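Local coordinates for protein spherulin-3A (Physarum polycephalum, PDB 1HDF) that serves as a calcium-binding structural protein of the beta/gamma-crystallin family, folding into a single domain of two Greek-key motifs, at residues A[32-36]-A[37-41]; A[77-81]-A[82-86]. All blocks are in the same frame, centred on the assembly; numbering follows the deposited sequence.

Contact 1 of 2, residues A[32-36]-A[37-41]; sequences GNVYD and FRSVS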
# COMPACT_ATOMS: atom_id res chain seq x y z
N GLY A 32 -5.13 7.58 0.00
CA GLY A 32 -4.12 6.89 0.78
C GLY A 32 -3.73 7.75 1.96
O GLY A 32 -4.52 8.59 2.41
N ASN A 33 -2.52 7.57 2.47
CA ASN A 33 -2.05 8.34 3.62
C ASN A 33 -0.89 9.26 3.28
O ASN A 33 -0.13 9.01 2.35
CB ASN A 33 -1.63 7.39 4.74
CG ASN A 33 -2.65 6.31 5.01
OD1 ASN A 33 -3.85 6.55 4.92
ND2 ASN A 33 -2.18 5.12 5.37
N VAL A 34 -0.76 10.33 4.05
CA VAL A 34 0.33 11.28 3.87
C VAL A 34 0.86 11.54 5.27
O VAL A 34 0.23 12.25 6.05
CB VAL A 34 -0.18 12.60 3.25
CG1 VAL A 34 0.97 13.61 3.13
CG2 VAL A 34 -0.79 12.32 1.88
N TYR A 35 2.02 10.96 5.59
CA TYR A 35 2.60 11.11 6.93
C TYR A 35 3.32 12.42 7.19
O TYR A 35 3.74 12.68 8.32
CB TYR A 35 3.54 9.93 7.24
CG TYR A 35 4.76 9.84 6.36
CD1 TYR A 35 5.88 10.64 6.58
CD2 TYR A 35 4.79 8.95 5.29
CE1 TYR A 35 7.01 10.55 5.76
CE2 TYR A 35 5.91 8.85 4.45
CZ TYR A 35 7.01 9.65 4.69
OH TYR A 35 8.11 9.54 3.87
N ASP A 36 3.46 13.24 6.16
CA ASP A 36 4.11 14.54 6.32
C ASP A 36 3.71 15.50 5.21
O ASP A 36 4.21 15.42 4.09
CB ASP A 36 5.64 14.41 6.34
CG ASP A 36 6.32 15.64 6.92
OD1 ASP A 36 5.68 16.71 6.98
OD2 ASP A 36 7.50 15.53 7.31
N PHE A 37 2.79 16.40 5.53
CA PHE A 37 2.29 17.40 4.58
C PHE A 37 3.43 18.27 4.05
O PHE A 37 3.25 19.04 3.11
CB PHE A 37 1.23 18.26 5.27
CG PHE A 37 -0.14 17.65 5.26
CD1 PHE A 37 -0.31 16.28 5.27
CD2 PHE A 37 -1.27 18.47 5.23
CE1 PHE A 37 -1.59 15.71 5.25
CE2 PHE A 37 -2.55 17.91 5.21
CZ PHE A 37 -2.70 16.53 5.22
N ARG A 38 4.60 18.13 4.66
CA ARG A 38 5.78 18.88 4.26
C ARG A 38 6.30 18.37 2.92
O ARG A 38 7.07 19.05 2.24
CB ARG A 38 6.89 18.71 5.30
CG ARG A 38 7.15 19.92 6.16
CD ARG A 38 6.20 20.02 7.30
NE ARG A 38 6.91 20.07 8.58
CZ ARG A 38 7.57 19.05 9.11
NH1 ARG A 38 7.62 17.89 8.48
NH2 ARG A 38 8.19 19.20 10.28
N SER A 39 5.89 17.16 2.54
CA SER A 39 6.33 16.56 1.29
C SER A 39 5.67 17.23 0.10
O SER A 39 6.07 17.00 -1.04
CB SER A 39 6.02 15.06 1.29
OG SER A 39 4.64 14.82 1.49
N VAL A 40 4.65 18.04 0.37
CA VAL A 40 3.92 18.77 -0.68
C VAL A 40 4.10 20.26 -0.42
O VAL A 40 3.66 20.79 0.59
CB VAL A 40 2.41 18.42 -0.66
CG1 VAL A 40 1.69 19.17 -1.77
CG2 VAL A 40 2.22 16.92 -0.82
N SER A 41 4.78 20.95 -1.34
CA SER A 41 5.04 22.38 -1.20
C SER A 41 3.80 23.20 -0.86
O SER A 41 2.79 23.17 -1.57
CB SER A 41 5.68 22.92 -2.49
OG SER A 41 6.17 24.24 -2.29
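Asp-36 meets Arg-38 and Ser-39 where the chain leaves strand 33-34, in the first Greek-key motif of the beta/gamma-crystallin domain, and winds into a short 3-10 turn. Its carboxylate forms a salt bridge with Arg-38, Asp-36 OD2 lying 2.6 Å from Arg-38 NH1 at the edge of the guanidinium and in its plane. The carboxylate and guanidinium planes are tilted 39° apart, and NH1 is the nitrogen that meets the acid. OD1 of Asp-36 also faces the backbone N of Arg-38 and the same NH1, but OD1 stands too close to its neighbours in the model and these bonds are less certain. On the main-chain side, the carbonyl O of Asp-36 takes two hydrogen bonds from Ser-39. Ser-39 N reaches Asp-36 O from above the carbonyl plane at 2.9 Å, and Ser-39 OG meets Asp-36 O almost head-on at 2.7 Å. Ser-39 OG sits between its backbone N and carbonyl carbon (chi1 57°), which directs it at this oxygen. Beneath the turn, Val-34 CG1 packs against Phe-37, 3.7 Å from CD1, the two side chains crossing at about a right angle. Val-34 holds CG1 anti to its own N (chi1 177°), which carries this methyl to the ring. Farther out, Phe-37 is buried on Leu-43, Ile-91 and Met-94, while its backbone bonds to Ser-92, a ligand of one bound calcium ion. Val-34 in turn is bonded to Met-94 of strand 93-98. The contact thus joins a polar turn to the apolar interior. Arg-65 makes a second, long and weak ion pair with Asp-36 OD2; two positive groups near the carboxylate would probably favour its ionised form, and the two donors on Asp-36 O probably help to fix the start of the turn.

Contact 2 of 2, residues A[77-81]-A[82-86]; sequences SQVTD and LTTRN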
# COMPACT_ATOMS: atom_id res chain seq x y z
N SER A 77 -18.65 13.95 4.41
CA SER A 77 -18.79 15.08 5.31
C SER A 77 -17.88 16.21 4.87
O SER A 77 -17.05 16.05 3.99
CB SER A 77 -18.39 14.67 6.73
OG SER A 77 -16.98 14.56 6.81
N GLN A 78 -18.06 17.37 5.50
CA GLN A 78 -17.25 18.53 5.21
C GLN A 78 -17.28 19.52 6.36
O GLN A 78 -18.27 19.63 7.07
CB GLN A 78 -17.72 19.24 3.96
CG GLN A 78 -19.18 19.06 3.68
CD GLN A 78 -19.38 18.22 2.46
OE1 GLN A 78 -18.86 18.55 1.38
NE2 GLN A 78 -20.10 17.11 2.60
N VAL A 79 -16.17 20.23 6.52
CA VAL A 79 -16.06 21.25 7.56
C VAL A 79 -15.61 22.51 6.83
O VAL A 79 -14.54 22.55 6.22
CB VAL A 79 -15.03 20.82 8.64
CG1 VAL A 79 -13.83 20.16 7.99
CG2 VAL A 79 -14.59 22.04 9.45
N THR A 80 -16.46 23.54 6.87
CA THR A 80 -16.18 24.80 6.18
C THR A 80 -15.10 25.64 6.85
O THR A 80 -14.49 26.49 6.22
CB THR A 80 -17.43 25.68 6.04
OG1 THR A 80 -17.84 26.13 7.33
CG2 THR A 80 -18.57 24.91 5.40
N ASP A 81 -14.89 25.40 8.13
CA ASP A 81 -13.88 26.14 8.88
C ASP A 81 -13.29 25.23 9.96
O ASP A 81 -13.97 24.88 10.93
CB ASP A 81 -14.53 27.37 9.52
CG ASP A 81 -13.52 28.29 10.16
OD1 ASP A 81 -12.49 27.79 10.66
OD2 ASP A 81 -13.76 29.51 10.17
N LEU A 82 -12.03 24.85 9.79
CA LEU A 82 -11.36 23.96 10.73
C LEU A 82 -11.09 24.56 12.11
O LEU A 82 -10.67 23.85 13.02
CB LEU A 82 -10.05 23.45 10.13
CG LEU A 82 -10.18 22.30 9.13
CD1 LEU A 82 -8.85 22.00 8.47
CD2 LEU A 82 -10.69 21.07 9.86
N THR A 83 -11.33 25.86 12.27
CA THR A 83 -11.12 26.50 13.57
C THR A 83 -12.12 25.87 14.52
O THR A 83 -11.86 25.70 15.71
CB THR A 83 -11.34 28.04 13.50
OG1 THR A 83 -12.67 28.31 13.04
CG2 THR A 83 -10.34 28.69 12.55
N THR A 84 -13.27 25.51 13.97
CA THR A 84 -14.34 24.89 14.73
C THR A 84 -13.89 23.58 15.41
O THR A 84 -14.51 23.13 16.36
CB THR A 84 -15.56 24.59 13.83
OG1 THR A 84 -16.70 24.29 14.64
CG2 THR A 84 -15.28 23.40 12.94
N ARG A 85 -12.83 22.98 14.90
CA ARG A 85 -12.31 21.74 15.48
C ARG A 85 -10.89 21.94 16.02
O ARG A 85 -10.17 20.98 16.24
CB ARG A 85 -12.31 20.62 14.43
CG ARG A 85 -13.63 20.41 13.69
CD ARG A 85 -14.79 20.14 14.66
NE ARG A 85 -14.61 18.92 15.44
CZ ARG A 85 -14.74 17.68 14.96
NH1 ARG A 85 -15.06 17.48 13.69
NH2 ARG A 85 -14.55 16.65 15.76
N ASN A 86 -10.50 23.20 16.21
CA ASN A 86 -9.18 23.55 16.73
C ASN A 86 -8.05 23.09 15.83
O ASN A 86 -6.93 22.86 16.32
CB ASN A 86 -8.98 22.95 18.12
CG ASN A 86 -10.06 23.35 19.09
OD1 ASN A 86 -10.19 24.53 19.44
ND2 ASN A 86 -10.84 22.37 19.52
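Asp-81 and Thr-84 close a tight turn in the second Greek-key motif of the beta/gamma-crystallin domain, where the chain leaves strand 77-79 and enters the 3-10 segment 82-84. Thr-84 N bonds to Asp-81 O at 3.2 Å, though this oxygen sits too near a neighbour for its place to be sure. The turn is continued by Arg-85 N on Leu-82 O at 3.0 Å and by Asn-86 N on Thr-83 O. Among the side chains, Asp-81 extends CG anti to its N (chi1 -172°) and bends OD1 round to Thr-83. There Asp-81 OD1 accepts the backbone N of Thr-83 at 2.8 Å, a bond that reaches the anti side of the carboxylate and makes an Asx turn. The hydroxyl OG1 of Thr-83 points at the same OD1, so close in the model that its exact length is doubtful. Replacing Asp-81 by an alanine would probably leave the Thr-83 N-H without its side-chain acceptor and the entry to the 3-10 turn less firmly fixed. The apolar side is carried by Val-79. Val-79 CG1 makes the closer contact with Leu-82 CD2, at 3.8 Å, with CG2 also nearby, and the two side chains cross at about a right angle. CG2 also faces the methyl of Thr-84, though that methyl is not securely placed. Leu-82 is buried, whereas Thr-83 and Thr-84 are exposed. Val-79 and Leu-82 both pack on Val-50 of strand 49-52, and backbone bonds tie Val-79 to Val-50 and Leu-82 to Ser-48, a calcium ligand. Strand 77-79 pairs antiparallel with 49-52 and is the outermost strand of its sheet within this chain, with the 3-10 turn continuing beyond it and Val-21 lying against Asp-81.

Contacts 1 and 2 are equivalent pieces of the two Greek keys: a short edge strand runs into an aspartate and a 3-10 turn, with an apolar pair three residues apart on the inner side. Each strand pairs with the other motif, 33-34 with 93-98 and 77-79 with 49-52, the strand exchange familiar in crystallin domains. Their centres lie 20 Å apart, on opposite sides of the chain's centre, and they do not touch. Contact 1 is partly buried, with an aromatic ring inside and a salt bridge outside, and borders the second subunit. Contact 2 lies nearer the surface, with threonine and leucine where contact 1 has arginine and phenylalanine.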